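Local coordinates for protein beta-lactamase Rm3 (PDB 5IQK) that probably hydrolyses the beta-lactam ring of antibiotics as a zinc-dependent metallo-beta-lactamase of subclass B3, at residues S32-T37 against W162-C167; A58-G61 against R66-D69; S102-L107 against M131-D136; N174-D179 against Q248-Y253. One frame throughout, in Å; residues are numbered along the deposited sequence.

Interaction 1: S32-T37 against W162-C167; sequences SSVLVT and WTWQSC
Val36 and Trp164 meet across the interior of the metallo-beta-lactamase sandwich, where strand 34-36 of one sheet looks onto strand 160-168 of the other. Both residues start their side chains toward the facing strand, and the two side chains pass each other at a slant. The valine presents both of its methyl groups to the five-membered end of the indole. CG2 rises 3.4 Å above the ring plane, displaced toward the rim, and lies 3.7 Å from Trp164 NE1; CG1 is almost as near, 3.8 Å from the same Trp164 NE1. The indole reaches this place because chi1 of Trp164, 66°, sets CG between the backbone N and the carbonyl carbon, with the ring carried over toward strand 34-36. Val34, two residues before Val36, adds a looser touch further along the ring: its CG1 comes to 4.2 Å from Trp164 CZ2, again at an oblique approach. The backbones stay well separated, with CA atoms of Val36 and Ser166 8.4 Å apart, and between these two segments the contact is made by side chains. Met175 and Tyr177 of strand 171-178 and Ile45 of strand 42-45 also touch the indole. The one polar atom of the ring is satisfied, as Trp164 NE1 is hydrogen-bonded to Thr23 OG1, which Ser166 OG also engages. The chemistry is therefore that of a buried apolar core: dispersion between methyls and indole carries the contact, while Thr23 takes up the ring nitrogen and would limit the ring's rotation.

Interaction 2: A58-G61 against R66-D69; sequences ANIG and RIED
Ile60, near the end of helix 53-62, packs with two separate branches against the turn at 66-69. Its CG2 methyl lies against backbone, 3.7 Å from Arg66 N, with Arg66 C nearly as close. The longer branch goes to a neighbouring side chain: Ile60 CD1 meets Ile67 CD1 at 3.9 Å, two methyl ends touching while the chains cross at an angle. The first torsion of Ile60, -67°, explains the division, since it sets CG2 opposite the backbone N and leaves CG1 beside it, from where CG1 carries CD1 over to Ile67. Both isoleucines are buried, and this methyl packing on backbone and side chain is the tight half of the contact. The other half is loose and open to solvent. The CB of Arg66 points away from the helix, and its side chain comes no nearer than 5.6 Å to segment 58-61. It turns back over its own segment instead, where Arg66 NE stands 3.5 Å from Glu68 OE1 and a longer charge pairing links it to Asp69. Both oxygens lie well out of the guanidinium plane, so these are charge attractions without directed N-H bonds. Asp69 N closes the 3-10 turn on Arg66 O. Around this connection, Val26 and Phe65 also touch Ile60, helix 86-93 covers Ile67 through Leu89, Arg92 and Ser93, and a backbone bond from Asp69 to His42 leads into the pairing of parallel strands 42-45 and 70-74, which helix 53-62 links.

Interaction 3: S102-L107 against M131-D136; sequences SAALDL and MRLARD
Leu107, whose side chain lies against Met131, is held in its helix by a bond from Leu107 N to Ala103 O of 2.9 Å, the shortest backbone bond within the two segments. The contact belongs to a beta-alpha-beta unit in which helix 101-109 links strand 96-99 to strand 131-133, an edge strand of its sheet within this chain. Helix and strand segments run nearly antiparallel, at 161°, with their axes 9.1 Å apart. Met131, whose CB points toward the helix, contributes the largest share of the buried surface, 75 Å². Its sulfur sits in the angle between two helix residues: Met131 SD is 3.6 Å from Leu107 CB, and its distance to Ala104 CB is 4.0 Å. Leu107 CD2 adds a further touch to the same sulfur, so that the thioether is flanked by the base and one branch of the leucine. A bend at chi3, -74°, then turns the terminal methyl to the carbonyl oxygen of Ala104, with Met131 CE 3.3 Å from Ala104 O, a van der Waals contact beyond the end of the C=O and not a hydrogen bond. Ala108 of the same helix also touches Met131, while Val97 and Ala99 of strand 96-99 pack on Leu107. Ala104 points its CB toward the strand, and its CA is 7.1 Å from the CA of Leu133. Leu133 completes the contact with one branch: Leu133 CD2 is 3.6 Å from Ala104 CB.

Interaction 4: N174-D179 against Q248-Y253; sequences NMVYAD and QACRAY
Tyr253 reaches from near the start of helix 249-269 to the end of strand 171-178, joining an outer helix of the alpha-beta-beta-alpha sandwich to the sheet it covers. From CB, which points toward the strand, chi1 of -177° puts CG opposite the backbone N and sends the ring slantwise across to the strand's end. The CD2 side of the ring runs past Ala178, touching its methyl obliquely: Tyr253 CE2 is 3.6 Å from Ala178 CB, with CD2 and CZ somewhat further off. At the tip, Tyr253 OH donates to Asp179 O at 2.6 Å, a short bond. The carbonyl oxygen lies close to the plane of the ring, at its edge. Seen from the carbonyl, however, the hydroxyl is 48° out of its plane, with a C=O...O angle of 119°, so the bond does not follow a lone pair. Ile181 and Ser221 also touch this tyrosine. The bond holds the backbone just where the strand ends, while the Asp179 side chain, its CB turned away from the helix, hydrogen-bonds through OD1 to ND1 of His77, a zinc ligand. Tyr253 may thus steady a second-shell residue of the metal site. One turn back along the helix, Cys250, disulfide-bonded to Cys216, faces Val176, and its sulfur rests against both valine methyls: Cys250 SG is 3.9 Å from Val176 CG1 and 4.0 Å from Val176 CG2.

In the fold
Interactions 1 and 4 share the five-stranded sheet, whose neighbouring strands 160-168 and 171-178 are paired by a hydrogen bond between Trp164 O and Met175 N, 2.8 Å, and probably by another between Trp162 O and Tyr177 N, also 2.8 Å. Interaction 1 also touches interactions 2 and 3: Leu35 CD2 meets Ile60 CG2 of interaction 2 at 4.1 Å, and Trp162 CH2 meets Ala134 CB of interaction 3 at 3.8 Å. Interactions 2 and 3 stay apart, their nearest atoms about 15 Å distant. Closeness to zinc differs: from side chain to a bound zinc ion it is about 6 Å for Asp179, 11 Å for Leu107 and 14 Å for Val34. Interaction 4 thus comes closest to the metal among these three.

Interaction 1: S32-T37 against W162-C167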
loop_
_atom_site.group_PDB
_atom_site.type_symbol
_atom_site.label_atom_id
_atom_site.label_comp_id
_atom_site.label_asym_id
_atom_site.label_seq_id
_atom_site.Cartn_x
_atom_site.Cartn_y
_atom_site.Cartn_z
ATOM N N SER A 32 1.251 5.869 -2.468
ATOM C CA SER A 32 1.950 5.011 -3.421
ATOM C C SER A 32 0.991 4.223 -4.298
ATOM O O SER A 32 -0.126 3.902 -3.902
ATOM C CB SER A 32 2.899 4.043 -2.700
ATOM O OG SER A 32 3.919 4.755 -2.006
ATOM N N SER A 33 1.437 3.972 -5.517
ATOM C CA SER A 33 0.828 2.992 -6.402
ATOM C C SER A 33 1.984 2.388 -7.180
ATOM O O SER A 33 2.892 3.111 -7.585
ATOM C CB SER A 33 -0.205 3.627 -7.336
ATOM O OG SER A 33 -0.806 2.625 -8.155
ATOM N N VAL A 34 1.982 1.071 -7.360
ATOM C CA VAL A 34 3.124 0.391 -7.957
ATOM C C VAL A 34 2.662 -0.536 -9.088
ATOM O O VAL A 34 1.688 -1.284 -8.933
ATOM C CB VAL A 34 3.917 -0.420 -6.884
ATOM C CG1 VAL A 34 4.942 -1.362 -7.533
ATOM C CG2 VAL A 34 4.615 0.531 -5.911
ATOM N N LEU A 35 3.375 -0.479 -10.206
ATOM C CA LEU A 35 3.090 -1.305 -11.375
ATOM C C LEU A 35 4.181 -2.358 -11.558
ATOM O O LEU A 35 5.368 -2.035 -11.582
ATOM C CB LEU A 35 2.974 -0.425 -12.621
ATOM C CG LEU A 35 2.528 -1.087 -13.927
ATOM C CD1 LEU A 35 1.051 -1.448 -13.860
ATOM C CD2 LEU A 35 2.823 -0.150 -15.112
ATOM N N VAL A 36 3.772 -3.618 -11.660
ATOM C CA VAL A 36 4.697 -4.713 -11.871
ATOM C C VAL A 36 4.312 -5.390 -13.191
ATOM O O VAL A 36 3.238 -5.978 -13.304
ATOM C CB VAL A 36 4.680 -5.745 -10.712
ATOM C CG1 VAL A 36 5.825 -6.746 -10.896
ATOM C CG2 VAL A 36 4.755 -5.046 -9.343
ATOM N N THR A 37 5.189 -5.302 -14.180
ATOM C CA THR A 37 4.811 -5.594 -15.559
ATOM C C THR A 37 5.271 -6.961 -16.066
ATOM O O THR A 37 6.206 -7.560 -15.535
ATOM C CB THR A 37 5.384 -4.534 -16.511
ATOM O OG1 THR A 37 6.815 -4.595 -16.480
ATOM C CG2 THR A 37 4.926 -3.122 -16.101
ATOM N N TRP A 162 2.665 -6.900 0.579
ATOM C CA TRP A 162 2.882 -7.756 -0.582
ATOM C C TRP A 162 4.363 -7.908 -0.897
ATOM O O TRP A 162 5.117 -6.941 -0.817
ATOM C CB TRP A 162 2.168 -7.179 -1.809
ATOM C CG TRP A 162 0.673 -7.174 -1.694
ATOM C CD1 TRP A 162 -0.116 -6.169 -1.203
ATOM C CD2 TRP A 162 -0.215 -8.231 -2.075
ATOM N NE1 TRP A 162 -1.442 -6.542 -1.259
ATOM C CE2 TRP A 162 -1.525 -7.799 -1.797
ATOM C CE3 TRP A 162 -0.027 -9.496 -2.633
ATOM C CZ2 TRP A 162 -2.642 -8.594 -2.059
ATOM C CZ3 TRP A 162 -1.137 -10.283 -2.895
ATOM C CH2 TRP A 162 -2.428 -9.830 -2.600
ATOM N N THR A 163 4.775 -9.118 -1.265
ATOM C CA THR A 163 6.148 -9.349 -1.699
ATOM C C THR A 163 6.188 -10.058 -3.038
ATOM O O THR A 163 5.295 -10.829 -3.388
ATOM C CB THR A 163 6.953 -10.199 -0.705
ATOM O OG1 THR A 163 6.313 -11.476 -0.541
ATOM C CG2 THR A 163 7.090 -9.495 0.637
ATOM N N TRP A 164 7.258 -9.796 -3.772
ATOM C CA TRP A 164 7.513 -10.444 -5.044
ATOM C C TRP A 164 8.975 -10.236 -5.390
ATOM O O TRP A 164 9.671 -9.482 -4.712
ATOM C CB TRP A 164 6.602 -9.873 -6.135
ATOM C CG TRP A 164 6.870 -8.429 -6.466
ATOM C CD1 TRP A 164 7.576 -7.950 -7.530
ATOM C CD2 TRP A 164 6.445 -7.278 -5.720
ATOM N NE1 TRP A 164 7.609 -6.580 -7.506
ATOM C CE2 TRP A 164 6.922 -6.140 -6.403
ATOM C CE3 TRP A 164 5.703 -7.102 -4.550
ATOM C CZ2 TRP A 164 6.690 -4.851 -5.955
ATOM C CZ3 TRP A 164 5.470 -5.813 -4.100
ATOM C CH2 TRP A 164 5.958 -4.706 -4.796
ATOM N N GLN A 165 9.434 -10.871 -6.465
ATOM C CA GLN A 165 10.793 -10.652 -6.945
ATOM C C GLN A 165 10.780 -9.939 -8.285
ATOM O O GLN A 165 9.898 -10.165 -9.106
ATOM C CB GLN A 165 11.559 -11.978 -7.092
ATOM C CG GLN A 165 11.624 -12.817 -5.842
ATOM C CD GLN A 165 12.750 -13.832 -5.882
ATOM O OE1 GLN A 165 13.232 -14.210 -6.957
ATOM N NE2 GLN A 165 13.183 -14.274 -4.707
ATOM N N SER A 166 11.762 -9.068 -8.487
ATOM C CA SER A 166 11.966 -8.419 -9.772
ATOM C C SER A 166 13.416 -8.611 -10.161
ATOM O O SER A 166 14.303 -8.536 -9.311
ATOM C CB SER A 166 11.614 -6.932 -9.719
ATOM O OG SER A 166 10.216 -6.749 -9.827
ATOM N N CYS A 167 13.642 -8.874 -11.444
ATOM C CA CYS A 167 14.975 -9.167 -11.962
ATOM C C CYS A 167 15.400 -8.178 -13.035
ATOM O O CYS A 167 14.573 -7.717 -13.817
ATOM C CB CYS A 167 15.027 -10.591 -12.517
ATOM S SG CYS A 167 14.631 -11.897 -11.311
#

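Interaction 2: A58-G61 against R66-D69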
loop_
_atom_site.group_PDB
_atom_site.type_symbol
_atom_site.label_atom_id
_atom_site.label_comp_id
_atom_site.label_asym_id
_atom_site.label_seq_id
_atom_site.Cartn_x
_atom_site.Cartn_y
_atom_site.Cartn_z
ATOM N N ALA A 58 -2.749 7.957 -15.981
ATOM C CA ALA A 58 -1.896 8.816 -16.797
ATOM C C ALA A 58 -0.434 8.418 -16.626
ATOM O O ALA A 58 0.331 8.387 -17.599
ATOM C CB ALA A 58 -2.100 10.280 -16.425
ATOM N N ASN A 59 -0.062 8.088 -15.390
ATOM C CA ASN A 59 1.299 7.675 -15.070
ATOM C C ASN A 59 1.681 6.328 -15.696
ATOM O O ASN A 59 2.820 6.145 -16.116
ATOM C CB ASN A 59 1.504 7.601 -13.544
ATOM C CG ASN A 59 1.629 8.975 -12.901
ATOM O OD1 ASN A 59 1.842 9.972 -13.586
ATOM N ND2 ASN A 59 1.536 9.026 -11.571
ATOM N N ILE A 60 0.738 5.389 -15.737
ATOM C CA ILE A 60 0.977 4.109 -16.388
ATOM C C ILE A 60 1.278 4.354 -17.871
ATOM O O ILE A 60 2.226 3.795 -18.409
ATOM C CB ILE A 60 -0.225 3.154 -16.228
ATOM C CG1 ILE A 60 -0.382 2.744 -14.761
ATOM C CG2 ILE A 60 -0.081 1.910 -17.121
ATOM C CD1 ILE A 60 -1.657 1.984 -14.475
ATOM N N GLY A 61 0.485 5.217 -18.502
ATOM C CA GLY A 61 0.685 5.573 -19.899
ATOM C C GLY A 61 2.005 6.265 -20.176
ATOM O O GLY A 61 2.663 5.995 -21.188
ATOM N N ARG A 66 -0.243 0.356 -20.511
ATOM C CA ARG A 66 -1.674 0.636 -20.629
ATOM C C ARG A 66 -2.476 0.050 -19.470
ATOM O O ARG A 66 -2.210 -1.066 -19.032
ATOM C CB ARG A 66 -2.235 0.091 -21.939
ATOM C CG ARG A 66 -1.489 0.543 -23.183
ATOM C CD ARG A 66 -1.983 -0.203 -24.399
ATOM N NE ARG A 66 -3.382 0.103 -24.684
ATOM C CZ ARG A 66 -4.289 -0.803 -25.039
ATOM N NH1 ARG A 66 -3.940 -2.078 -25.180
ATOM N NH2 ARG A 66 -5.541 -0.429 -25.280
ATOM N N ILE A 67 -3.463 0.807 -18.997
ATOM C CA ILE A 67 -4.341 0.350 -17.921
ATOM C C ILE A 67 -5.103 -0.882 -18.404
ATOM O O ILE A 67 -5.447 -1.762 -17.623
ATOM C CB ILE A 67 -5.331 1.458 -17.478
ATOM C CG1 ILE A 67 -6.165 0.998 -16.273
ATOM C CG2 ILE A 67 -6.225 1.891 -18.635
ATOM C CD1 ILE A 67 -5.331 0.689 -15.063
ATOM N N GLU A 68 -5.307 -0.967 -19.720
ATOM C CA GLU A 68 -6.033 -2.077 -20.313
ATOM C C GLU A 68 -5.269 -3.386 -20.145
ATOM O O GLU A 68 -5.838 -4.466 -20.279
ATOM C CB GLU A 68 -6.295 -1.810 -21.806
ATOM C CG GLU A 68 -7.296 -0.697 -22.078
ATOM C CD GLU A 68 -6.662 0.688 -22.075
ATOM O OE1 GLU A 68 -5.422 0.787 -21.924
ATOM O OE2 GLU A 68 -7.407 1.680 -22.211
ATOM N N ASP A 69 -3.972 -3.289 -19.873
ATOM C CA ASP A 69 -3.140 -4.479 -19.745
ATOM C C ASP A 69 -2.948 -4.902 -18.292
ATOM O O ASP A 69 -2.291 -5.902 -18.011
ATOM C CB ASP A 69 -1.786 -4.252 -20.411
ATOM C CG ASP A 69 -1.904 -4.142 -21.925
ATOM O OD1 ASP A 69 -2.798 -4.798 -22.495
ATOM O OD2 ASP A 69 -1.112 -3.404 -22.536
#

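Interaction 3: S102-L107 against M131-D136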
loop_
_atom_site.group_PDB
_atom_site.type_symbol
_atom_site.label_atom_id
_atom_site.label_comp_id
_atom_site.label_asym_id
_atom_site.label_seq_id
_atom_site.Cartn_x
_atom_site.Cartn_y
_atom_site.Cartn_z
ATOM N N SER A 102 -11.094 -8.624 5.624
ATOM C CA SER A 102 -11.559 -7.430 6.337
ATOM C C SER A 102 -11.586 -6.193 5.419
ATOM O O SER A 102 -12.581 -5.474 5.386
ATOM C CB SER A 102 -10.699 -7.165 7.568
ATOM O OG SER A 102 -11.051 -5.921 8.156
ATOM N N ALA A 103 -10.510 -5.946 4.680
ATOM C CA ALA A 103 -10.478 -4.795 3.775
ATOM C C ALA A 103 -11.563 -4.913 2.697
ATOM O O ALA A 103 -12.154 -3.917 2.280
ATOM C CB ALA A 103 -9.092 -4.649 3.124
ATOM N N ALA A 104 -11.834 -6.137 2.251
ATOM C CA ALA A 104 -12.812 -6.350 1.187
ATOM C C ALA A 104 -14.203 -5.906 1.613
ATOM O O ALA A 104 -15.021 -5.508 0.779
ATOM C CB ALA A 104 -12.842 -7.811 0.772
ATOM N N LEU A 105 -14.479 -6.006 2.903
ATOM C CA LEU A 105 -15.741 -5.505 3.431
ATOM C C LEU A 105 -15.820 -3.996 3.253
ATOM O O LEU A 105 -16.862 -3.473 2.850
ATOM C CB LEU A 105 -15.907 -5.875 4.902
ATOM C CG LEU A 105 -16.096 -7.354 5.229
ATOM C CD1 LEU A 105 -16.100 -7.530 6.737
ATOM C CD2 LEU A 105 -17.385 -7.871 4.614
ATOM N N ASP A 106 -14.724 -3.295 3.549
ATOM C CA ASP A 106 -14.678 -1.847 3.320
ATOM C C ASP A 106 -14.860 -1.519 1.835
ATOM O O ASP A 106 -15.664 -0.657 1.475
ATOM C CB ASP A 106 -13.351 -1.232 3.788
ATOM C CG ASP A 106 -13.057 -1.480 5.252
ATOM O OD1 ASP A 106 -13.983 -1.831 6.007
ATOM O OD2 ASP A 106 -11.882 -1.312 5.644
ATOM N N LEU A 107 -14.103 -2.209 0.981
ATOM C CA LEU A 107 -14.136 -1.948 -0.458
ATOM C C LEU A 107 -15.528 -2.143 -1.041
ATOM O O LEU A 107 -15.979 -1.342 -1.865
ATOM C CB LEU A 107 -13.137 -2.846 -1.191
ATOM C CG LEU A 107 -11.711 -2.318 -1.349
ATOM C CD1 LEU A 107 -11.073 -1.925 -0.010
ATOM C CD2 LEU A 107 -10.875 -3.358 -2.079
ATOM N N MET A 131 -14.225 -8.762 -6.517
ATOM C CA MET A 131 -13.047 -8.951 -5.672
ATOM C C MET A 131 -12.645 -10.399 -5.418
ATOM O O MET A 131 -13.458 -11.307 -5.518
ATOM C CB MET A 131 -13.275 -8.265 -4.333
ATOM C CG MET A 131 -13.263 -6.756 -4.424
ATOM S SD MET A 131 -13.377 -6.057 -2.794
ATOM C CE MET A 131 -15.101 -6.350 -2.412
ATOM N N ARG A 132 -11.371 -10.596 -5.097
ATOM C CA ARG A 132 -10.875 -11.896 -4.652
ATOM C C ARG A 132 -10.242 -11.741 -3.279
ATOM O O ARG A 132 -9.496 -10.804 -3.041
ATOM C CB ARG A 132 -9.861 -12.470 -5.648
ATOM C CG ARG A 132 -10.435 -12.731 -7.025
ATOM C CD ARG A 132 -11.641 -13.655 -6.924
ATOM N NE ARG A 132 -12.318 -13.856 -8.201
ATOM C CZ ARG A 132 -11.980 -14.790 -9.085
ATOM N NH1 ARG A 132 -10.967 -15.609 -8.832
ATOM N NH2 ARG A 132 -12.655 -14.907 -10.220
ATOM N N LEU A 133 -10.528 -12.658 -2.366
ATOM C CA LEU A 133 -9.983 -12.504 -1.023
ATOM C C LEU A 133 -8.527 -12.956 -0.964
ATOM O O LEU A 133 -8.181 -14.034 -1.461
ATOM C CB LEU A 133 -10.836 -13.284 -0.024
ATOM C CG LEU A 133 -12.275 -12.783 0.059
ATOM C CD1 LEU A 133 -13.060 -13.563 1.105
ATOM C CD2 LEU A 133 -12.300 -11.302 0.376
ATOM N N ALA A 134 -7.688 -12.125 -0.356
ATOM C CA ALA A 134 -6.272 -12.424 -0.165
ATOM C C ALA A 134 -5.994 -12.704 1.308
ATOM O O ALA A 134 -6.061 -11.805 2.144
ATOM C CB ALA A 134 -5.408 -11.273 -0.652
ATOM N N ARG A 135 -5.671 -13.953 1.619
ATOM C CA ARG A 135 -5.391 -14.332 2.997
ATOM C C ARG A 135 -3.880 -14.376 3.180
ATOM O O ARG A 135 -3.129 -14.389 2.198
ATOM C CB ARG A 135 -6.007 -15.695 3.290
ATOM C CG ARG A 135 -7.484 -15.731 2.965
ATOM C CD ARG A 135 -8.170 -16.996 3.430
ATOM N NE ARG A 135 -9.565 -17.010 2.998
ATOM C CZ ARG A 135 -10.571 -16.477 3.678
ATOM N NH1 ARG A 135 -10.349 -15.886 4.845
ATOM N NH2 ARG A 135 -11.803 -16.543 3.190
ATOM N N ASP A 136 -3.439 -14.411 4.432
ATOM C CA ASP A 136 -2.019 -14.475 4.751
ATOM C C ASP A 136 -1.336 -15.658 4.054
ATOM O O ASP A 136 -1.791 -16.802 4.137
ATOM C CB ASP A 136 -1.827 -14.564 6.268
ATOM C CG ASP A 136 -0.373 -14.485 6.681
ATOM O OD1 ASP A 136 0.256 -13.435 6.463
ATOM O OD2 ASP A 136 0.144 -15.491 7.228
#

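Interaction 4: N174-D179 against Q248-Y253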
loop_
_atom_site.group_PDB
_atom_site.type_symbol
_atom_site.label_atom_id
_atom_site.label_comp_id
_atom_site.label_asym_id
_atom_site.label_seq_id
_atom_site.Cartn_x
_atom_site.Cartn_y
_atom_site.Cartn_z
ATOM N N ASN A 174 14.422 -8.872 -3.858
ATOM C CA ASN A 174 13.162 -9.029 -3.145
ATOM C C ASN A 174 12.466 -7.686 -2.960
ATOM O O ASN A 174 13.016 -6.771 -2.346
ATOM C CB ASN A 174 13.388 -9.709 -1.793
ATOM C CG ASN A 174 14.012 -11.078 -1.936
ATOM O OD1 ASN A 174 13.537 -11.898 -2.716
ATOM N ND2 ASN A 174 15.092 -11.327 -1.200
ATOM N N MET A 175 11.261 -7.580 -3.511
ATOM C CA MET A 175 10.488 -6.350 -3.451
ATOM C C MET A 175 9.448 -6.463 -2.359
ATOM O O MET A 175 8.871 -7.527 -2.133
ATOM C CB MET A 175 9.802 -6.062 -4.780
ATOM C CG MET A 175 10.668 -6.353 -5.998
ATOM S SD MET A 175 12.153 -5.334 -6.095
ATOM C CE MET A 175 11.432 -3.784 -6.636
ATOM N N VAL A 176 9.213 -5.355 -1.676
ATOM C CA VAL A 176 8.235 -5.321 -0.602
ATOM C C VAL A 176 7.379 -4.076 -0.745
ATOM O O VAL A 176 7.908 -2.970 -0.838
ATOM C CB VAL A 176 8.909 -5.326 0.791
ATOM C CG1 VAL A 176 7.838 -5.226 1.896
ATOM C CG2 VAL A 176 9.756 -6.594 0.987
ATOM N N TYR A 177 6.059 -4.262 -0.761
ATOM C CA TYR A 177 5.118 -3.164 -0.633
ATOM C C TYR A 177 4.538 -3.279 0.765
ATOM O O TYR A 177 3.760 -4.196 1.027
ATOM C CB TYR A 177 4.011 -3.234 -1.696
ATOM C CG TYR A 177 3.118 -2.005 -1.751
ATOM C CD1 TYR A 177 3.363 -0.986 -2.665
ATOM C CD2 TYR A 177 2.038 -1.855 -0.880
ATOM C CE1 TYR A 177 2.556 0.137 -2.726
ATOM C CE2 TYR A 177 1.228 -0.725 -0.924
ATOM C CZ TYR A 177 1.490 0.260 -1.853
ATOM O OH TYR A 177 0.688 1.372 -1.907
ATOM N N ALA A 178 4.953 -2.391 1.664
ATOM C CA ALA A 178 4.543 -2.487 3.064
ATOM C C ALA A 178 3.345 -1.607 3.335
ATOM O O ALA A 178 3.331 -0.421 3.003
ATOM C CB ALA A 178 5.686 -2.113 3.988
ATOM N N ASP A 179 2.328 -2.201 3.939
ATOM C CA ASP A 179 1.172 -1.429 4.327
ATOM C C ASP A 179 1.531 -0.458 5.447
ATOM O O ASP A 179 2.533 -0.631 6.148
ATOM C CB ASP A 179 0.030 -2.343 4.778
ATOM C CG ASP A 179 -1.291 -1.600 4.870
ATOM O OD1 ASP A 179 -1.404 -0.508 4.243
ATOM O OD2 ASP A 179 -2.193 -2.085 5.569
ATOM N N GLN A 248 18.102 -3.239 4.765
ATOM C CA GLN A 248 17.714 -2.931 6.139
ATOM C C GLN A 248 16.408 -2.141 6.225
ATOM O O GLN A 248 15.952 -1.807 7.328
ATOM C CB GLN A 248 18.841 -2.153 6.830
ATOM C CG GLN A 248 20.032 -2.998 7.282
ATOM C CD GLN A 248 19.666 -3.990 8.377
ATOM O OE1 GLN A 248 19.019 -3.632 9.366
ATOM N NE2 GLN A 248 20.083 -5.240 8.210
ATOM N N ALA A 249 15.811 -1.842 5.073
ATOM C CA ALA A 249 14.669 -0.922 5.012
ATOM C C ALA A 249 13.439 -1.378 5.804
ATOM O O ALA A 249 12.852 -0.582 6.522
ATOM C CB ALA A 249 14.278 -0.669 3.564
ATOM N N CYS A 250 13.030 -2.637 5.663
ATOM C CA CYS A 250 11.867 -3.109 6.425
ATOM C C CYS A 250 12.126 -3.085 7.930
ATOM O O CYS A 250 11.226 -2.768 8.696
ATOM C CB CYS A 250 11.449 -4.511 5.990
ATOM S SG CYS A 250 10.895 -4.587 4.286
ATOM N N ARG A 251 13.344 -3.421 8.352
ATOM C CA ARG A 251 13.684 -3.346 9.777
ATOM C C ARG A 251 13.603 -1.920 10.313
ATOM O O ARG A 251 13.138 -1.699 11.434
ATOM C CB ARG A 251 15.086 -3.899 10.049
ATOM C CG ARG A 251 15.263 -5.384 9.831
ATOM C CD ARG A 251 16.612 -5.824 10.401
ATOM N NE ARG A 251 16.586 -5.854 11.863
ATOM C CZ ARG A 251 17.649 -5.656 12.641
ATOM N NH1 ARG A 251 18.839 -5.419 12.101
ATOM N NH2 ARG A 251 17.522 -5.693 13.962
ATOM N N ALA A 252 14.053 -0.957 9.518
ATOM C CA ALA A 252 14.006 0.442 9.933
ATOM C C ALA A 252 12.570 0.958 9.953
ATOM O O ALA A 252 12.205 1.768 10.796
ATOM C CB ALA A 252 14.863 1.296 9.013
ATOM N N TYR A 253 11.774 0.486 9.001
ATOM C CA TYR A 253 10.363 0.836 8.893
ATOM C C TYR A 253 9.608 0.382 10.140
ATOM O O TYR A 253 8.803 1.131 10.718
ATOM C CB TYR A 253 9.785 0.185 7.642
ATOM C CG TYR A 253 8.340 0.487 7.304
ATOM C CD1 TYR A 253 7.962 1.737 6.841
ATOM C CD2 TYR A 253 7.363 -0.502 7.398
ATOM C CE1 TYR A 253 6.639 2.004 6.492
ATOM C CE2 TYR A 253 6.041 -0.249 7.052
ATOM C CZ TYR A 253 5.686 1.008 6.608
ATOM O OH TYR A 253 4.378 1.260 6.257
#